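Local coordinates for phenylacetaldehyde dehydrogenase (Burkholderia cenocepacia, PDB 4O5H), which probably catalyses the NAD+-dependent oxidation of phenylacetaldehyde to phenylacetate, as a member of the aldehyde dehydrogenase family, at residues K29-D41 with F229-G241. Sequence-based numbering, arbitrary orientation.
With EDO (1,2-ethanediol), chain G.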
ATOM      1  N   LYS A  29       2.108  40.077  -8.988  1.00 19.42           N
ATOM      2  CA  LYS A  29       3.444  39.779  -9.481  1.00 19.49           C
ATOM      3  C   LYS A  29       3.486  38.500 -10.331  1.00 19.23           C
ATOM      4  O   LYS A  29       2.667  37.597 -10.149  1.00 18.69           O
ATOM      5  CB  LYS A  29       4.415  39.658  -8.311  1.00 19.47           C
ATOM      6  CG  LYS A  29       4.335  38.311  -7.620  1.00 18.47           C
ATOM      7  CD  LYS A  29       5.065  38.286  -6.301  1.00 18.80           C
ATOM      8  CE  LYS A  29       5.015  36.877  -5.743  1.00 18.01           C
ATOM      9  NZ  LYS A  29       5.800  36.747  -4.507  1.00 18.37           N
ATOM     10  N   PRO A  30       4.500  38.367 -11.177  1.00 20.57           N
ATOM     11  CA  PRO A  30       4.650  37.163 -11.993  1.00 20.67           C
ATOM     12  C   PRO A  30       4.858  35.900 -11.170  1.00 19.48           C
ATOM     13  O   PRO A  30       5.511  35.940 -10.159  1.00 19.47           O
ATOM     14  CB  PRO A  30       5.901  37.449 -12.818  1.00 21.10           C
ATOM     15  CG  PRO A  30       5.975  38.932 -12.851  1.00 22.78           C
ATOM     16  CD  PRO A  30       5.525  39.373 -11.505  1.00 22.13           C
ATOM     17  N   LYS A  31       4.186  34.817 -11.538  1.00 20.19           N
ATOM     18  CA  LYS A  31       4.219  33.551 -10.766  1.00 19.90           C
ATOM     19  C   LYS A  31       5.145  32.600 -11.472  1.00 19.48           C
ATOM     20  O   LYS A  31       5.103  32.487 -12.702  1.00 18.69           O
ATOM     21  CB  LYS A  31       2.842  32.849 -10.713  1.00 20.82           C
ATOM     22  CG  LYS A  31       1.667  33.730 -10.333  1.00 22.57           C
ATOM     23  CD  LYS A  31       1.711  34.224  -8.902  1.00 21.69           C
ATOM     24  CE  LYS A  31       0.473  35.058  -8.685  1.00 21.48           C
ATOM     25  NZ  LYS A  31       0.362  36.278  -9.547  1.00 21.85           N
ATOM     26  N   GLN A  32       5.870  31.827 -10.683  1.00 18.46           N
ATOM     27  CA  GLN A  32       6.770  30.810 -11.198  1.00 18.61           C
ATOM     28  C   GLN A  32       6.669  29.511 -10.393  1.00 16.21           C
ATOM     29  O   GLN A  32       6.168  29.508  -9.273  1.00 15.33           O
ATOM     30  CB  GLN A  32       8.186  31.347 -11.133  1.00 21.50           C
ATOM     31  CG  GLN A  32       8.385  32.557 -12.013  1.00 25.51           C
ATOM     32  CD  GLN A  32       9.801  32.968 -12.061  1.00 30.08           C
ATOM     33  OE1 GLN A  32      10.373  33.379 -11.047  1.00 36.76           O
ATOM     34  NE2 GLN A  32      10.413  32.836 -13.235  1.00 31.84           N
ATOM     35  N   MET A  33       7.177  28.429 -10.972  1.00 14.88           N
ATOM     36  CA  MET A  33       7.316  27.149 -10.270  1.00 14.14           C
ATOM     37  C   MET A  33       8.571  27.172  -9.393  1.00 13.73           C
ATOM     38  O   MET A  33       9.504  27.896  -9.678  1.00 14.03           O
ATOM     39  CB  MET A  33       7.488  26.006 -11.267  1.00 13.89           C
ATOM     40  CG  MET A  33       6.304  25.829 -12.149  1.00 13.97           C
ATOM     41  SD  MET A  33       6.470  24.471 -13.282  1.00 14.16           S
ATOM     42  CE  MET A  33       7.578  25.096 -14.559  1.00 15.56           C
ATOM     43  N   LEU A  34       8.618  26.290  -8.408  1.00 13.04           N
ATOM     44  CA  LEU A  34       9.813  26.118  -7.582  1.00 13.40           C
ATOM     45  C   LEU A  34      10.498  24.812  -7.957  1.00 13.12           C
ATOM     46  O   LEU A  34       9.966  23.720  -7.670  1.00 12.42           O
ATOM     47  CB  LEU A  34       9.419  26.107  -6.105  1.00 13.40           C
ATOM     48  CG  LEU A  34      10.563  25.842  -5.117  1.00 14.60           C
ATOM     49  CD1 LEU A  34      11.634  26.895  -5.263  1.00 15.51           C
ATOM     50  CD2 LEU A  34      10.051  25.825  -3.697  1.00 14.81           C
ATOM     51  N   ILE A  35      11.615  24.917  -8.654  1.00 13.25           N
ATOM     52  CA  ILE A  35      12.312  23.748  -9.160  1.00 13.94           C
ATOM     53  C   ILE A  35      13.754  23.792  -8.676  1.00 14.53           C
ATOM     54  O   ILE A  35      14.567  24.594  -9.155  1.00 14.79           O
ATOM     55  CB  ILE A  35      12.237  23.673 -10.697  1.00 14.45           C
ATOM     56  CG1 ILE A  35      10.778  23.542 -11.080  1.00 13.91           C
ATOM     57  CG2 ILE A  35      13.045  22.490 -11.245  1.00 15.08           C
ATOM     58  CD1 ILE A  35      10.501  23.513 -12.548  1.00 14.29           C
ATOM     59  N   GLY A  36      14.054  22.959  -7.694  1.00 14.43           N
ATOM     60  CA  GLY A  36      15.358  22.996  -7.063  1.00 15.44           C
ATOM     61  C   GLY A  36      15.606  24.364  -6.432  1.00 15.71           C
ATOM     62  O   GLY A  36      14.731  24.904  -5.756  1.00 14.53           O
ATOM     63  N   ALA A  37      16.783  24.933  -6.703  1.00 17.16           N
ATOM     64  CA  ALA A  37      17.169  26.216  -6.162  1.00 18.27           C
ATOM     65  C   ALA A  37      16.568  27.424  -6.898  1.00 18.84           C
ATOM     66  O   ALA A  37      16.780  28.556  -6.467  1.00 19.40           O
ATOM     67  CB  ALA A  37      18.666  26.331  -6.135  1.00 19.67           C
ATOM     68  N   GLU A  38      15.782  27.212  -7.945  1.00 19.38           N
ATOM     69  CA  GLU A  38      15.254  28.339  -8.728  1.00 20.50           C
ATOM     70  C   GLU A  38      13.755  28.407  -8.818  1.00 18.15           C
ATOM     71  O   GLU A  38      13.085  27.390  -8.950  1.00 18.31           O
ATOM     72  CB  GLU A  38      15.812  28.278 -10.144  1.00 23.72           C
ATOM     73  CG  GLU A  38      17.283  28.515 -10.120  1.00 27.91           C
ATOM     74  CD  GLU A  38      18.015  28.166 -11.388  1.00 32.87           C
ATOM     75  OE1 GLU A  38      17.415  27.618 -12.344  1.00 36.14           O
ATOM     76  OE2 GLU A  38      19.233  28.463 -11.405  1.00 40.24           O
ATOM     77  N   TRP A  39      13.235  29.628  -8.825  1.00 16.66           N
ATOM     78  CA  TRP A  39      11.913  29.893  -9.308  1.00 15.17           C
ATOM     79  C   TRP A  39      11.962  30.000 -10.838  1.00 15.53           C
ATOM     80  O   TRP A  39      12.741  30.772 -11.389  1.00 15.84           O
ATOM     81  CB  TRP A  39      11.355  31.187  -8.691  1.00 15.06           C
ATOM     82  CG  TRP A  39      11.145  31.080  -7.198  1.00 14.25           C
ATOM     83  CD1 TRP A  39      12.018  31.400  -6.236  1.00 14.78           C
ATOM     84  CD2 TRP A  39      10.000  30.531  -6.549  1.00 13.28           C
ATOM     85  NE1 TRP A  39      11.491  31.100  -4.996  1.00 14.31           N
ATOM     86  CE2 TRP A  39      10.238  30.576  -5.170  1.00 13.29           C
ATOM     87  CE3 TRP A  39       8.768  30.049  -7.000  1.00 12.31           C
ATOM     88  CZ2 TRP A  39       9.270  30.163  -4.238  1.00 12.62           C
ATOM     89  CZ3 TRP A  39       7.833  29.633  -6.080  1.00 11.82           C
ATOM     90  CH2 TRP A  39       8.097  29.678  -4.722  1.00 11.88           C
ATOM     91  N   SER A  40      11.128  29.227 -11.515  1.00 15.18           N
ATOM     92  CA  SER A  40      11.277  29.008 -12.950  1.00 15.99           C
ATOM     93  C   SER A  40       9.967  29.052 -13.710  1.00 15.38           C
ATOM     94  O   SER A  40       8.944  28.613 -13.223  1.00 13.94           O
ATOM     95  CB  SER A  40      11.847  27.622 -13.175  1.00 16.78           C
ATOM     96  OG  SER A  40      13.181  27.560 -12.707  1.00 18.54           O
ATOM     97  N   ASP A  41      10.018  29.550 -14.933  1.00 15.78           N
ATOM     98  CA  ASP A  41       8.928  29.350 -15.855  1.00 15.81           C
ATOM     99  C   ASP A  41       9.022  27.960 -16.441  1.00 15.77           C
ATOM    100  O   ASP A  41      10.012  27.266 -16.264  1.00 16.01           O
ATOM    101  CB  ASP A  41       9.038  30.343 -16.962  1.00 16.92           C
ATOM    102  CG  ASP A  41       9.108  31.741 -16.441  1.00 17.50           C
ATOM    103  OD1 ASP A  41       8.253  32.102 -15.648  1.00 16.80           O
ATOM    104  OD2 ASP A  41      10.037  32.480 -16.839  1.00 18.60           O
ATOM    105  N   PHE A 229      14.245  25.505   4.553  1.00 12.47           N
ATOM    106  CA  PHE A 229      14.472  24.154   3.985  1.00 12.40           C
ATOM    107  C   PHE A 229      15.502  24.177   2.861  1.00 12.50           C
ATOM    108  O   PHE A 229      15.488  25.065   2.065  1.00 12.63           O
ATOM    109  CB  PHE A 229      13.175  23.546   3.512  1.00 12.24           C
ATOM    110  CG  PHE A 229      12.259  23.136   4.658  1.00 12.36           C
ATOM    111  CD1 PHE A 229      12.378  21.883   5.230  1.00 12.27           C
ATOM    112  CD2 PHE A 229      11.310  24.023   5.171  1.00 12.59           C
ATOM    113  CE1 PHE A 229      11.564  21.504   6.284  1.00 12.24           C
ATOM    114  CE2 PHE A 229      10.513  23.670   6.251  1.00 12.47           C
ATOM    115  CZ  PHE A 229      10.619  22.402   6.790  1.00 12.41           C
ATOM    116  N   PRO A 230      16.384  23.172   2.795  1.00 12.74           N
ATOM    117  CA  PRO A 230      17.381  23.181   1.738  1.00 12.72           C
ATOM    118  C   PRO A 230      16.714  23.087   0.374  1.00 12.18           C
ATOM    119  O   PRO A 230      15.639  22.497   0.230  1.00 11.48           O
ATOM    120  CB  PRO A 230      18.180  21.908   2.015  1.00 13.00           C
ATOM    121  CG  PRO A 230      18.098  21.720   3.486  1.00 13.04           C
ATOM    122  CD  PRO A 230      16.715  22.195   3.844  1.00 12.93           C
ATOM    123  N   ASP A 231      17.355  23.662  -0.613  1.00 12.20           N
ATOM    124  CA  ASP A 231      16.840  23.626  -1.965  1.00 12.30           C
ATOM    125  C   ASP A 231      16.620  22.192  -2.470  1.00 11.70           C
ATOM    126  O   ASP A 231      17.446  21.296  -2.235  1.00 11.51           O
ATOM    127  CB  ASP A 231      17.810  24.342  -2.920  1.00 12.84           C
ATOM    128  CG  ASP A 231      17.877  25.836  -2.656  1.00 13.53           C
ATOM    129  OD1 ASP A 231      16.842  26.491  -2.374  1.00 13.91           O
ATOM    130  OD2 ASP A 231      18.982  26.351  -2.705  1.00 13.94           O
ATOM    131  N   GLY A 232      15.492  22.002  -3.153  1.00 11.07           N
ATOM    132  CA  GLY A 232      15.161  20.739  -3.758  1.00 10.71           C
ATOM    133  C   GLY A 232      14.416  19.780  -2.828  1.00 10.35           C
ATOM    134  O   GLY A 232      13.953  18.740  -3.267  1.00  9.81           O
ATOM    135  N   VAL A 233      14.315  20.122  -1.543  1.00 10.18           N
ATOM    136  CA  VAL A 233      13.557  19.308  -0.616  1.00 10.16           C
ATOM    137  C   VAL A 233      12.057  19.345  -0.932  1.00 10.02           C
ATOM    138  O   VAL A 233      11.385  18.322  -0.842  1.00  9.72           O
ATOM    139  CB  VAL A 233      13.852  19.705   0.861  1.00 10.16           C
ATOM    140  CG1 VAL A 233      12.957  18.955   1.818  1.00 10.12           C
ATOM    141  CG2 VAL A 233      15.307  19.359   1.149  1.00 10.38           C
ATOM    142  N   VAL A 234      11.563  20.535  -1.292  1.00 10.33           N
ATOM    143  CA  VAL A 234      10.226  20.712  -1.817  1.00 10.34           C
ATOM    144  C   VAL A 234      10.343  21.425  -3.162  1.00 10.40           C
ATOM    145  O   VAL A 234      10.981  22.472  -3.269  1.00 10.52           O
ATOM    146  CB  VAL A 234       9.302  21.503  -0.875  1.00 10.60           C
ATOM    147  CG1 VAL A 234       7.899  21.594  -1.454  1.00 10.78           C
ATOM    148  CG2 VAL A 234       9.230  20.827   0.499  1.00 10.75           C
ATOM    149  N   ASN A 235       9.708  20.831  -4.166  1.00 10.07           N
ATOM    150  CA  ASN A 235       9.594  21.374  -5.517  1.00  9.98           C
ATOM    151  C   ASN A 235       8.126  21.405  -5.877  1.00 10.04           C
ATOM    152  O   ASN A 235       7.360  20.534  -5.447  1.00  9.72           O
ATOM    153  CB  ASN A 235      10.318  20.468  -6.496  1.00 10.03           C
ATOM    154  CG  ASN A 235      11.727  20.149  -6.051  1.00  9.93           C
ATOM    155  OD1 ASN A 235      12.645  20.923  -6.321  1.00 10.19           O
ATOM    156  ND2 ASN A 235      11.886  19.096  -5.256  1.00  9.54           N
ATOM    157  N   ILE A 236       7.711  22.446  -6.590  1.00 10.30           N
ATOM    158  CA  ILE A 236       6.298  22.681  -6.884  1.00 10.37           C
ATOM    159  C   ILE A 236       6.111  22.984  -8.349  1.00 10.49           C
ATOM    160  O   ILE A 236       6.606  23.998  -8.851  1.00 10.74           O
ATOM    161  CB  ILE A 236       5.720  23.823  -6.075  1.00 10.87           C
ATOM    162  CG1 ILE A 236       5.951  23.584  -4.583  1.00 11.28           C
ATOM    163  CG2 ILE A 236       4.201  23.943  -6.302  1.00 10.87           C
ATOM    164  CD1 ILE A 236       5.547  24.729  -3.659  1.00 11.69           C
ATOM    165  N   VAL A 237       5.373  22.117  -9.035  1.00 10.62           N
ATOM    166  CA  VAL A 237       5.177  22.223 -10.478  1.00 11.22           C
ATOM    167  C   VAL A 237       3.722  22.405 -10.794  1.00 11.45           C
ATOM    168  O   VAL A 237       2.898  21.656 -10.272  1.00 11.86           O
ATOM    169  CB  VAL A 237       5.727  20.993 -11.243  1.00 11.16           C
ATOM    170  CG1 VAL A 237       7.240  20.947 -11.156  1.00 11.15           C
ATOM    171  CG2 VAL A 237       5.212  19.683 -10.703  1.00 11.02           C
ATOM    172  N   THR A 238       3.389  23.371 -11.651  1.00 11.89           N
ATOM    173  CA  THR A 238       1.971  23.702 -11.930  1.00 12.13           C
ATOM    174  C   THR A 238       1.671  23.269 -13.345  1.00 12.92           C
ATOM    175  O   THR A 238       2.583  23.182 -14.157  1.00 12.67           O
ATOM    176  CB  THR A 238       1.704  25.196 -11.786  1.00 12.21           C
ATOM    177  OG1 THR A 238       2.720  25.964 -12.488  1.00 11.94           O
ATOM    178  CG2 THR A 238       1.706  25.591 -10.312  1.00 11.96           C
ATOM    179  N   GLY A 239       0.414  22.915 -13.609  1.00 13.58           N
ATOM    180  CA  GLY A 239       0.005  22.477 -14.955  1.00 14.51           C
ATOM    181  C   GLY A 239      -1.145  21.510 -14.958  1.00 15.18           C
ATOM    182  O   GLY A 239      -1.762  21.289 -13.915  1.00 14.87           O
ATOM    183  N   TYR A 240      -1.387  20.866 -16.104  1.00 16.61           N
ATOM    184  CA  TYR A 240      -2.507  19.959 -16.241  1.00 17.32           C
ATOM    185  C   TYR A 240      -2.217  18.589 -15.692  1.00 16.98           C
ATOM    186  O   TYR A 240      -1.087  18.091 -15.772  1.00 16.53           O
ATOM    187  CB  TYR A 240      -2.908  19.826 -17.706  1.00 19.13           C
ATOM    188  CG  TYR A 240      -3.388  21.107 -18.299  1.00 21.69           C
ATOM    189  CD1 TYR A 240      -4.584  21.645 -17.877  1.00 23.34           C
ATOM    190  CD2 TYR A 240      -2.652  21.794 -19.288  1.00 23.62           C
ATOM    191  CE1 TYR A 240      -5.052  22.830 -18.404  1.00 24.87           C
ATOM    192  CE2 TYR A 240      -3.123  22.990 -19.817  1.00 25.18           C
ATOM    193  CZ  TYR A 240      -4.311  23.488 -19.365  1.00 25.78           C
ATOM    194  OH  TYR A 240      -4.802  24.669 -19.846  1.00 30.80           O
ATOM    195  N   GLY A 241      -3.255  17.982 -15.140  1.00 16.77           N
ATOM    196  CA  GLY A 241      -3.218  16.595 -14.682  1.00 17.18           C
ATOM    197  C   GLY A 241      -2.793  15.628 -15.773  1.00 17.41           C
ATOM    198  O   GLY A 241      -1.979  14.764 -15.527  1.00 16.87           O
TER
HETATM  199  C1  EDO G 603      -2.834  12.564 -13.325  1.00 33.45           C
HETATM  200  O1  EDO G 603      -3.290  12.578 -14.684  1.00 36.46           O
HETATM  201  C2  EDO G 603      -2.952  13.878 -12.533  1.00 33.79           C
HETATM  202  O2  EDO G 603      -4.206  14.134 -11.831  1.00 33.80           O
HETATM  203  O   HOH W   1      13.537  23.882  -3.633  1.00 11.23           O
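Leu34 and Ile236 pair through their backbones as an antiparallel hydrogen-bonded pair. Ile236 N donates to Leu34 O at 2.8 Å, and Leu34 N returns a bond to Ile236 O at 3.1 Å. It is a single bridge; the short strands run at 141° to each other, well off exact antiparallel. The amide oxygen of Asn235 accepts Gly36 N in its carbonyl plane, OD1 to N 2.8 Å. With CG beside its own backbone N (chi1 -51°), Asn235 also sends ND2 back to Gly232 O, 2.9 Å away and well above that carbonyl plane. ND2 bonds Val205 O as well, so three bonds fix the amide. One water links Gly36 O, Gly232 N and Val234 O. At the other end Met33 has CG beside its backbone N (chi1 -63°) and an extended chi2, which carries SD to Val237 CA at 3.8 Å. Thr238 N gives this sulfur a weak hydrogen bond, while Thr238 OG1 bonds Pro63 O. Leu34 CD2 rests on Val234 O at 3.5 Å, and CD1 sits over one face of the Trp39 ring. The contact joins a beta hairpin, closed by a type II' turn, to strand 234-236, which probably belongs to the Rossmann-type NAD-binding domain, as in other aldehyde dehydrogenases.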